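Local coordinates for glutamate--cysteine ligase GshA (Methylobacillus flagellatus KT, PDB 3K1T), which probably acts as a ligase that joins glutamate to cysteine, the first step of glutathione synthesis, at residues A53-D61 against D229-F237. Residues are numbered along the deposited sequence; the frame is centred on the assembly and turned at random.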
loop_
_atom_site.group_PDB
_atom_site.type_symbol
_atom_site.label_atom_id
_atom_site.label_comp_id
_atom_site.label_asym_id
_atom_site.label_seq_id
_atom_site.Cartn_x
_atom_site.Cartn_y
_atom_site.Cartn_z
ATOM N N ALA A 53 -0.022 3.867 29.119
ATOM C CA ALA A 53 0.101 4.063 30.560
ATOM C C ALA A 53 0.971 2.966 31.183
ATOM O O ALA A 53 1.165 2.941 32.407
ATOM C CB ALA A 53 -1.312 4.035 31.181
ATOM N N GLY A 54 1.449 2.021 30.368
ATOM C CA GLY A 54 2.148 0.832 30.905
ATOM C C GLY A 54 1.191 -0.211 31.461
ATOM O O GLY A 54 1.376 -1.421 31.248
ATOM N N PHE A 55 0.175 0.247 32.196
ATOM C CA PHE A 55 -0.888 -0.642 32.680
ATOM C C PHE A 55 -2.143 -0.689 31.778
ATOM O O PHE A 55 -3.122 -1.423 32.068
ATOM C CB PHE A 55 -1.248 -0.270 34.126
ATOM C CG PHE A 55 -1.768 1.123 34.305
ATOM C CD1 PHE A 55 -3.082 1.442 33.944
ATOM C CD2 PHE A 55 -0.977 2.102 34.874
ATOM C CE1 PHE A 55 -3.581 2.717 34.126
ATOM C CE2 PHE A 55 -1.475 3.393 35.063
ATOM C CZ PHE A 55 -2.773 3.694 34.708
ATOM N N LYS A 56 -2.094 0.052 30.673
ATOM C CA LYS A 56 -3.222 0.224 29.769
ATOM C C LYS A 56 -2.707 0.826 28.462
ATOM O O LYS A 56 -1.772 1.616 28.478
ATOM C CB LYS A 56 -4.206 1.263 30.421
ATOM C CG LYS A 56 -5.490 1.305 29.826
ATOM C CD LYS A 56 -6.518 1.954 30.683
ATOM C CE LYS A 56 -7.843 1.882 29.995
ATOM N NZ LYS A 56 -8.877 1.337 30.924
ATOM N N LEU A 57 -3.338 0.492 27.334
ATOM C CA LEU A 57 -3.051 1.105 26.042
ATOM C C LEU A 57 -4.397 1.378 25.347
ATOM O O LEU A 57 -5.066 0.451 24.939
ATOM C CB LEU A 57 -2.152 0.212 25.174
ATOM C CG LEU A 57 -1.843 0.754 23.778
ATOM C CD1 LEU A 57 -1.045 2.094 23.803
ATOM C CD2 LEU A 57 -1.115 -0.359 22.956
ATOM N N ALA A 58 -4.795 2.644 25.271
ATOM C CA ALA A 58 -6.163 2.989 24.898
ATOM C C ALA A 58 -6.220 4.184 23.962
ATOM O O ALA A 58 -5.392 5.102 24.036
ATOM C CB ALA A 58 -7.068 3.234 26.189
ATOM N N PRO A 59 -7.187 4.161 23.046
ATOM C CA PRO A 59 -7.427 5.341 22.240
ATOM C C PRO A 59 -8.189 6.407 23.012
ATOM O O PRO A 59 -9.113 6.085 23.791
ATOM C CB PRO A 59 -8.260 4.796 21.068
ATOM C CG PRO A 59 -9.065 3.687 21.698
ATOM C CD PRO A 59 -8.174 3.087 22.778
ATOM N N VAL A 60 -7.800 7.660 22.805
ATOM C CA VAL A 60 -8.414 8.786 23.485
ATOM C C VAL A 60 -9.025 9.838 22.563
ATOM O O VAL A 60 -9.664 10.782 23.063
ATOM C CB VAL A 60 -7.446 9.470 24.458
ATOM C CG1 VAL A 60 -7.011 8.481 25.567
ATOM C CG2 VAL A 60 -6.226 10.074 23.691
ATOM N N ASP A 61 -8.816 9.713 21.245
ATOM C CA ASP A 61 -9.472 10.581 20.255
ATOM C C ASP A 61 -9.395 9.932 18.869
ATOM O O ASP A 61 -8.341 9.340 18.497
ATOM C CB ASP A 61 -8.774 11.955 20.171
ATOM C CG ASP A 61 -9.418 12.895 19.115
ATOM O OD1 ASP A 61 -10.430 13.487 19.504
ATOM O OD2 ASP A 61 -8.908 13.026 17.939
ATOM N N ASP A 229 -7.999 -8.946 29.155
ATOM C CA ASP A 229 -8.916 -8.103 29.926
ATOM C C ASP A 229 -9.290 -6.888 29.031
ATOM O O ASP A 229 -8.409 -6.140 28.668
ATOM C CB ASP A 229 -8.192 -7.617 31.212
ATOM C CG ASP A 229 -9.054 -6.733 32.103
ATOM O OD1 ASP A 229 -10.179 -6.379 31.709
ATOM O OD2 ASP A 229 -8.607 -6.373 33.227
ATOM N N PRO A 230 -10.572 -6.705 28.666
ATOM C CA PRO A 230 -10.933 -5.570 27.808
ATOM C C PRO A 230 -10.561 -4.212 28.369
ATOM O O PRO A 230 -10.397 -3.271 27.591
ATOM C CB PRO A 230 -12.455 -5.698 27.669
ATOM C CG PRO A 230 -12.880 -6.526 28.819
ATOM C CD PRO A 230 -11.771 -7.485 29.043
ATOM N N TRP A 231 -10.445 -4.109 29.702
ATOM C CA TRP A 231 -10.072 -2.856 30.365
ATOM C C TRP A 231 -8.677 -2.382 29.951
ATOM O O TRP A 231 -8.412 -1.183 29.934
ATOM C CB TRP A 231 -10.197 -2.962 31.898
ATOM C CG TRP A 231 -9.898 -1.656 32.601
ATOM C CD1 TRP A 231 -10.750 -0.600 32.744
ATOM C CD2 TRP A 231 -8.677 -1.264 33.234
ATOM N NE1 TRP A 231 -10.154 0.413 33.428
ATOM C CE2 TRP A 231 -8.867 0.049 33.732
ATOM C CE3 TRP A 231 -7.428 -1.879 33.407
ATOM C CZ2 TRP A 231 -7.865 0.761 34.382
ATOM C CZ3 TRP A 231 -6.421 -1.172 34.049
ATOM C CH2 TRP A 231 -6.643 0.120 34.552
ATOM N N LEU A 232 -7.811 -3.304 29.527
ATOM C CA LEU A 232 -6.462 -2.913 29.083
ATOM C C LEU A 232 -6.485 -2.075 27.785
ATOM O O LEU A 232 -5.496 -1.412 27.474
ATOM C CB LEU A 232 -5.568 -4.138 28.921
ATOM C CG LEU A 232 -5.300 -4.917 30.226
ATOM C CD1 LEU A 232 -4.296 -6.107 29.926
ATOM C CD2 LEU A 232 -4.869 -4.045 31.402
ATOM N N LEU A 233 -7.601 -2.123 27.055
ATOM C CA LEU A 233 -7.755 -1.445 25.778
ATOM C C LEU A 233 -8.808 -0.327 25.805
ATOM O O LEU A 233 -8.994 0.359 24.813
ATOM C CB LEU A 233 -8.220 -2.464 24.737
ATOM C CG LEU A 233 -7.309 -3.609 24.341
ATOM C CD1 LEU A 233 -8.072 -4.639 23.505
ATOM C CD2 LEU A 233 -6.118 -3.021 23.577
ATOM N N ASN A 234 -9.553 -0.175 26.900
ATOM C CA ASN A 234 -10.785 0.604 26.854
ATOM C C ASN A 234 -11.048 1.381 28.149
ATOM O O ASN A 234 -11.220 0.777 29.194
ATOM C CB ASN A 234 -11.947 -0.353 26.561
ATOM C CG ASN A 234 -13.241 0.373 26.195
ATOM O OD1 ASN A 234 -13.265 1.605 26.029
ATOM N ND2 ASN A 234 -14.307 -0.382 26.086
ATOM N N PRO A 235 -11.114 2.723 28.077
ATOM C CA PRO A 235 -11.463 3.444 29.322
ATOM C C PRO A 235 -12.941 3.253 29.690
ATOM O O PRO A 235 -13.804 3.214 28.795
ATOM C CB PRO A 235 -11.195 4.925 28.966
ATOM C CG PRO A 235 -10.414 4.903 27.667
ATOM C CD PRO A 235 -10.890 3.652 26.959
ATOM N N TYR A 236 -13.246 3.173 30.987
ATOM C CA TYR A 236 -14.639 3.190 31.432
ATOM C C TYR A 236 -15.237 4.551 31.091
ATOM O O TYR A 236 -14.528 5.568 31.007
ATOM C CB TYR A 236 -14.726 2.999 32.953
ATOM C CG TYR A 236 -14.376 1.625 33.479
ATOM C CD1 TYR A 236 -14.956 0.479 32.941
ATOM C CD2 TYR A 236 -13.476 1.478 34.537
ATOM C CE1 TYR A 236 -14.661 -0.786 33.457
ATOM C CE2 TYR A 236 -13.193 0.253 35.066
ATOM C CZ TYR A 236 -13.784 -0.883 34.534
ATOM O OH TYR A 236 -13.490 -2.116 35.060
ATOM N N PHE A 237 -16.547 4.587 30.921
ATOM C CA PHE A 237 -17.241 5.874 30.798
ATOM C C PHE A 237 -18.681 5.827 31.333
ATOM O O PHE A 237 -19.262 4.766 31.565
ATOM C CB PHE A 237 -17.200 6.393 29.347
ATOM C CG PHE A 237 -18.239 5.788 28.444
ATOM C CD1 PHE A 237 -18.065 4.525 27.911
ATOM C CD2 PHE A 237 -19.406 6.482 28.141
ATOM C CE1 PHE A 237 -19.041 3.932 27.103
ATOM C CE2 PHE A 237 -20.393 5.887 27.329
ATOM C CZ PHE A 237 -20.204 4.616 26.820
#
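A buried lysine-tryptophan cation-pi pair joins the beta-hairpin of strands 45-52 and 57-63 to the 3-10 turn 230-232, between helix 210-226 and strand 237-241. Lys56, from the end of the hairpin turn, crosses the Trp231 side chain at about a right angle and sets NZ over the indole face, 3.1 Å from the centroid of the five-membered ring, while its CD lies over the six-membered ring. The Lys56 side chain runs extended, CG anti to the backbone N (chi1 -166°), and bends only at chi4 (130°), bringing Lys56 NZ to Trp231 O at 2.7 Å, in the carbonyl plane. Asn234 O accepts from Lys56 NZ too, at 3.0 Å, but is met from above its carbonyl plane. Glu329 adds a salt bridge to NZ and takes the Trp231 NE1 hydrogen bond, so one carboxylate ties both partners. A methionine in place of Lys56 would probably leave both carbonyls and Glu329 without their shared cationic partner. Phe55 CD1 packs on Trp231 CH2 at 3.8 Å, and Ala58 CB rests on Pro235 CD. The backbones join through a nearly straight hydrogen bond from Leu57 N to Leu232 O (2.9 Å, 174° at the hydrogen), and Leu233 CA directs its hydrogen at Leu57 O, 3.4 Å away.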